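Long-range contact in dehydrogenase (Sinorhizobium meliloti, PDB 3UOE), which probably acts as an oxidoreductase of the malate/L-lactate dehydrogenase (LDH2/MDH2) family: residues L74-L83 with G274-A282. Numbering follows the deposited sequence.
Sequences LLLSRLDKGL and GTLDDIHPA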
loop_
_atom_site.group_PDB
_atom_site.type_symbol
_atom_site.label_atom_id
_atom_site.label_comp_id
_atom_site.label_asym_id
_atom_site.label_seq_id
_atom_site.Cartn_x
_atom_site.Cartn_y
_atom_site.Cartn_z
ATOM N N LEU A 74 -27.896 1.692 -9.392
ATOM C CA LEU A 74 -27.702 2.783 -8.451
ATOM C C LEU A 74 -27.195 4.030 -9.199
ATOM O O LEU A 74 -27.720 5.131 -9.016
ATOM C CB LEU A 74 -26.753 2.345 -7.326
ATOM C CG LEU A 74 -26.976 2.843 -5.893
ATOM C CD1 LEU A 74 -28.403 2.626 -5.425
ATOM C CD2 LEU A 74 -26.018 2.156 -4.948
ATOM N N LEU A 75 -26.199 3.851 -10.064
ATOM C CA LEU A 75 -25.707 4.955 -10.883
ATOM C C LEU A 75 -26.819 5.556 -11.748
ATOM O O LEU A 75 -26.962 6.781 -11.829
ATOM C CB LEU A 75 -24.557 4.498 -11.776
ATOM C CG LEU A 75 -23.317 3.945 -11.072
ATOM C CD1 LEU A 75 -22.317 3.419 -12.097
ATOM C CD2 LEU A 75 -22.668 4.998 -10.172
ATOM N N LEU A 76 -27.599 4.692 -12.394
ATOM C CA LEU A 76 -28.718 5.140 -13.212
ATOM C C LEU A 76 -29.666 5.979 -12.360
ATOM O O LEU A 76 -30.119 7.042 -12.771
ATOM C CB LEU A 76 -29.456 3.943 -13.827
ATOM C CG LEU A 76 -28.666 3.065 -14.809
ATOM C CD1 LEU A 76 -29.502 1.896 -15.306
ATOM C CD2 LEU A 76 -28.149 3.897 -15.987
ATOM N N SER A 77 -29.942 5.501 -11.154
ATOM C CA SER A 77 -30.839 6.208 -10.243
ATOM C C SER A 77 -30.256 7.565 -9.822
ATOM O O SER A 77 -30.959 8.576 -9.765
ATOM C CB SER A 77 -31.132 5.335 -9.016
ATOM O OG SER A 77 -32.094 5.935 -8.187
ATOM N N ARG A 78 -28.963 7.576 -9.531
ATOM C CA ARG A 78 -28.294 8.796 -9.107
ATOM C C ARG A 78 -28.275 9.835 -10.225
ATOM O O ARG A 78 -28.371 11.033 -9.982
ATOM C CB ARG A 78 -26.881 8.488 -8.608
ATOM C CG ARG A 78 -26.854 7.689 -7.303
ATOM C CD ARG A 78 -25.421 7.438 -6.803
ATOM N NE ARG A 78 -24.735 8.690 -6.498
ATOM C CZ ARG A 78 -24.874 9.367 -5.360
ATOM N NH1 ARG A 78 -25.667 8.906 -4.393
ATOM N NH2 ARG A 78 -24.207 10.502 -5.186
ATOM N N LEU A 79 -28.160 9.361 -11.456
ATOM C CA LEU A 79 -28.220 10.239 -12.606
ATOM C C LEU A 79 -29.608 10.861 -12.738
ATOM O O LEU A 79 -29.737 12.074 -12.886
ATOM C CB LEU A 79 -27.861 9.459 -13.870
ATOM C CG LEU A 79 -26.382 9.102 -14.024
ATOM C CD1 LEU A 79 -26.195 7.978 -15.024
ATOM C CD2 LEU A 79 -25.547 10.337 -14.406
ATOM N N ASP A 80 -30.638 10.020 -12.684
ATOM C CA ASP A 80 -32.025 10.470 -12.780
ATOM C C ASP A 80 -32.375 11.501 -11.706
ATOM O O ASP A 80 -33.318 12.275 -11.856
ATOM C CB ASP A 80 -32.978 9.284 -12.615
ATOM C CG ASP A 80 -33.029 8.396 -13.841
ATOM O OD1 ASP A 80 -32.738 8.874 -14.965
ATOM O OD2 ASP A 80 -33.377 7.210 -13.678
ATOM N N LYS A 81 -31.639 11.484 -10.604
ATOM C CA LYS A 81 -32.040 12.278 -9.456
ATOM C C LYS A 81 -31.175 13.508 -9.293
ATOM O O LYS A 81 -31.349 14.264 -8.343
ATOM C CB LYS A 81 -32.032 11.432 -8.184
ATOM C CG LYS A 81 -33.157 10.395 -8.132
ATOM C CD LYS A 81 -33.083 9.591 -6.841
ATOM C CE LYS A 81 -34.201 8.558 -6.739
ATOM N NZ LYS A 81 -35.552 9.175 -6.608
ATOM N N GLY A 82 -30.246 13.707 -10.220
ATOM C CA GLY A 82 -29.382 14.875 -10.180
ATOM C C GLY A 82 -28.261 14.782 -9.157
ATOM O O GLY A 82 -27.619 15.780 -8.823
ATOM N N LEU A 83 -28.026 13.576 -8.653
ATOM C CA LEU A 83 -26.931 13.334 -7.730
ATOM C C LEU A 83 -25.650 13.013 -8.498
ATOM O O LEU A 83 -24.544 13.235 -8.005
ATOM C CB LEU A 83 -27.281 12.180 -6.799
ATOM C CG LEU A 83 -28.443 12.406 -5.842
ATOM C CD1 LEU A 83 -28.784 11.088 -5.178
ATOM C CD2 LEU A 83 -28.085 13.478 -4.798
ATOM N N GLY A 274 -23.282 8.192 -0.600
ATOM C CA GLY A 274 -23.388 8.471 -2.020
ATOM C C GLY A 274 -22.850 7.400 -2.945
ATOM O O GLY A 274 -22.827 7.577 -4.157
ATOM N N THR A 275 -22.406 6.286 -2.376
ATOM C CA THR A 275 -21.925 5.177 -3.181
ATOM C C THR A 275 -22.914 4.005 -3.143
ATOM O O THR A 275 -23.203 3.388 -4.169
ATOM C CB THR A 275 -20.525 4.747 -2.711
ATOM O OG1 THR A 275 -19.536 5.377 -3.544
ATOM C CG2 THR A 275 -20.364 3.255 -2.760
ATOM N N LEU A 276 -23.454 3.730 -1.963
ATOM C CA LEU A 276 -24.415 2.651 -1.790
ATOM C C LEU A 276 -25.837 3.178 -1.580
ATOM O O LEU A 276 -26.717 2.447 -1.143
ATOM C CB LEU A 276 -24.003 1.768 -0.609
ATOM C CG LEU A 276 -22.592 1.180 -0.726
ATOM C CD1 LEU A 276 -22.204 0.502 0.573
ATOM C CD2 LEU A 276 -22.490 0.209 -1.904
ATOM N N ASP A 277 -26.051 4.456 -1.862
ATOM C CA ASP A 277 -27.385 5.031 -1.779
ATOM C C ASP A 277 -27.589 5.959 -2.958
ATOM O O ASP A 277 -26.643 6.319 -3.648
ATOM C CB ASP A 277 -27.579 5.802 -0.462
ATOM C CG ASP A 277 -26.803 7.111 -0.427
ATOM O OD1 ASP A 277 -27.124 8.025 -1.220
ATOM O OD2 ASP A 277 -25.868 7.228 0.395
ATOM N N ASP A 278 -28.833 6.338 -3.191
ATOM C CA ASP A 278 -29.136 7.306 -4.225
ATOM C C ASP A 278 -29.824 8.492 -3.585
ATOM O O ASP A 278 -30.806 9.007 -4.116
ATOM C CB ASP A 278 -30.028 6.692 -5.296
ATOM C CG ASP A 278 -31.311 6.117 -4.728
ATOM O OD1 ASP A 278 -31.539 6.235 -3.504
ATOM O OD2 ASP A 278 -32.092 5.535 -5.504
ATOM N N ILE A 279 -29.300 8.920 -2.442
ATOM C CA ILE A 279 -29.901 10.011 -1.687
ATOM C C ILE A 279 -28.925 11.167 -1.464
ATOM O O ILE A 279 -29.305 12.340 -1.538
ATOM C CB ILE A 279 -30.362 9.518 -0.302
ATOM C CG1 ILE A 279 -31.503 8.514 -0.452
ATOM C CG2 ILE A 279 -30.807 10.691 0.552
ATOM C CD1 ILE A 279 -31.781 7.716 0.809
ATOM N N HIS A 280 -27.670 10.819 -1.192
ATOM C CA HIS A 280 -26.674 11.787 -0.772
ATOM C C HIS A 280 -25.575 11.960 -1.790
ATOM O O HIS A 280 -25.312 11.058 -2.588
ATOM C CB HIS A 280 -26.061 11.369 0.572
ATOM C CG HIS A 280 -27.083 11.125 1.637
ATOM N ND1 HIS A 280 -27.369 9.868 2.121
ATOM C CD2 HIS A 280 -27.923 11.976 2.273
ATOM C CE1 HIS A 280 -28.320 9.956 3.033
ATOM N NE2 HIS A 280 -28.676 11.224 3.140
ATOM N N PRO A 281 -24.922 13.133 -1.754
ATOM C CA PRO A 281 -23.741 13.400 -2.585
ATOM C C PRO A 281 -22.677 12.328 -2.347
ATOM O O PRO A 281 -22.483 11.911 -1.218
ATOM C CB PRO A 281 -23.248 14.765 -2.071
ATOM C CG PRO A 281 -24.484 15.429 -1.503
ATOM C CD PRO A 281 -25.317 14.298 -0.939
ATOM N N ALA A 282 -22.011 11.872 -3.400
ATOM C CA ALA A 282 -20.848 11.016 -3.216
ATOM C C ALA A 282 -19.711 11.886 -2.669
ATOM O O ALA A 282 -19.297 12.839 -3.320
ATOM C CB ALA A 282 -20.469 10.363 -4.525
HETATM O O HOH W 1 -22.677 12.787 -5.950
#
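With CG opposite the carbonyl carbon (chi1 -68°) and a bend at chi3 (62°), the Arg78 chain leaves helix 72-80 and sets its guanidinium inside the curl of loop 274-282. There Arg78 NH1 and NH2 converge end-on on one atom, the carbonyl oxygen of His280: Arg78 NH1 at 2.8 Å lies nearly in line with the C=O bond, NH2 comes in on a lone pair, and the oxygen sits in the guanidinium plane. Arg78 NH1 also donates to Asp277 O at 2.9 Å, from above that carbonyl's plane. Gly274 O rests over the centre of one guanidinium face, 3.0 Å from Arg78 CZ, with no N-H aimed at it, while Leu83 CB covers the opposite face toward the rim. NE of Arg78 is tied to Asn138, which helps fix the group's rotation. A water accepts from Ala282 N, donates to Leu83 O and takes a weak bond from Arg78 NH2.

Asp277 braces the loop from within: its OD1 accepts from Ile279 N at 2.7 Å and from His280 N, and OD2 accepts from Gly274 N. The same carboxylate makes a long salt bridge to Arg78 NH1, so its charge probably steadies the buried arginine. Nearer the surface, Ser77 OG donates to the anti side of Asp278 OD2 at 2.7 Å. Leu74 CD2 packs on the backbone at Thr275 and Leu276, Leu83 CD1 on that of Asp278. An arginine whose own carbonyl O closes the Schellman motif (Leu83 N to Arg78 O), with Gly82 at positive phi, thus binds the carbonyls of a loop that carries an Asx turn at Asp277.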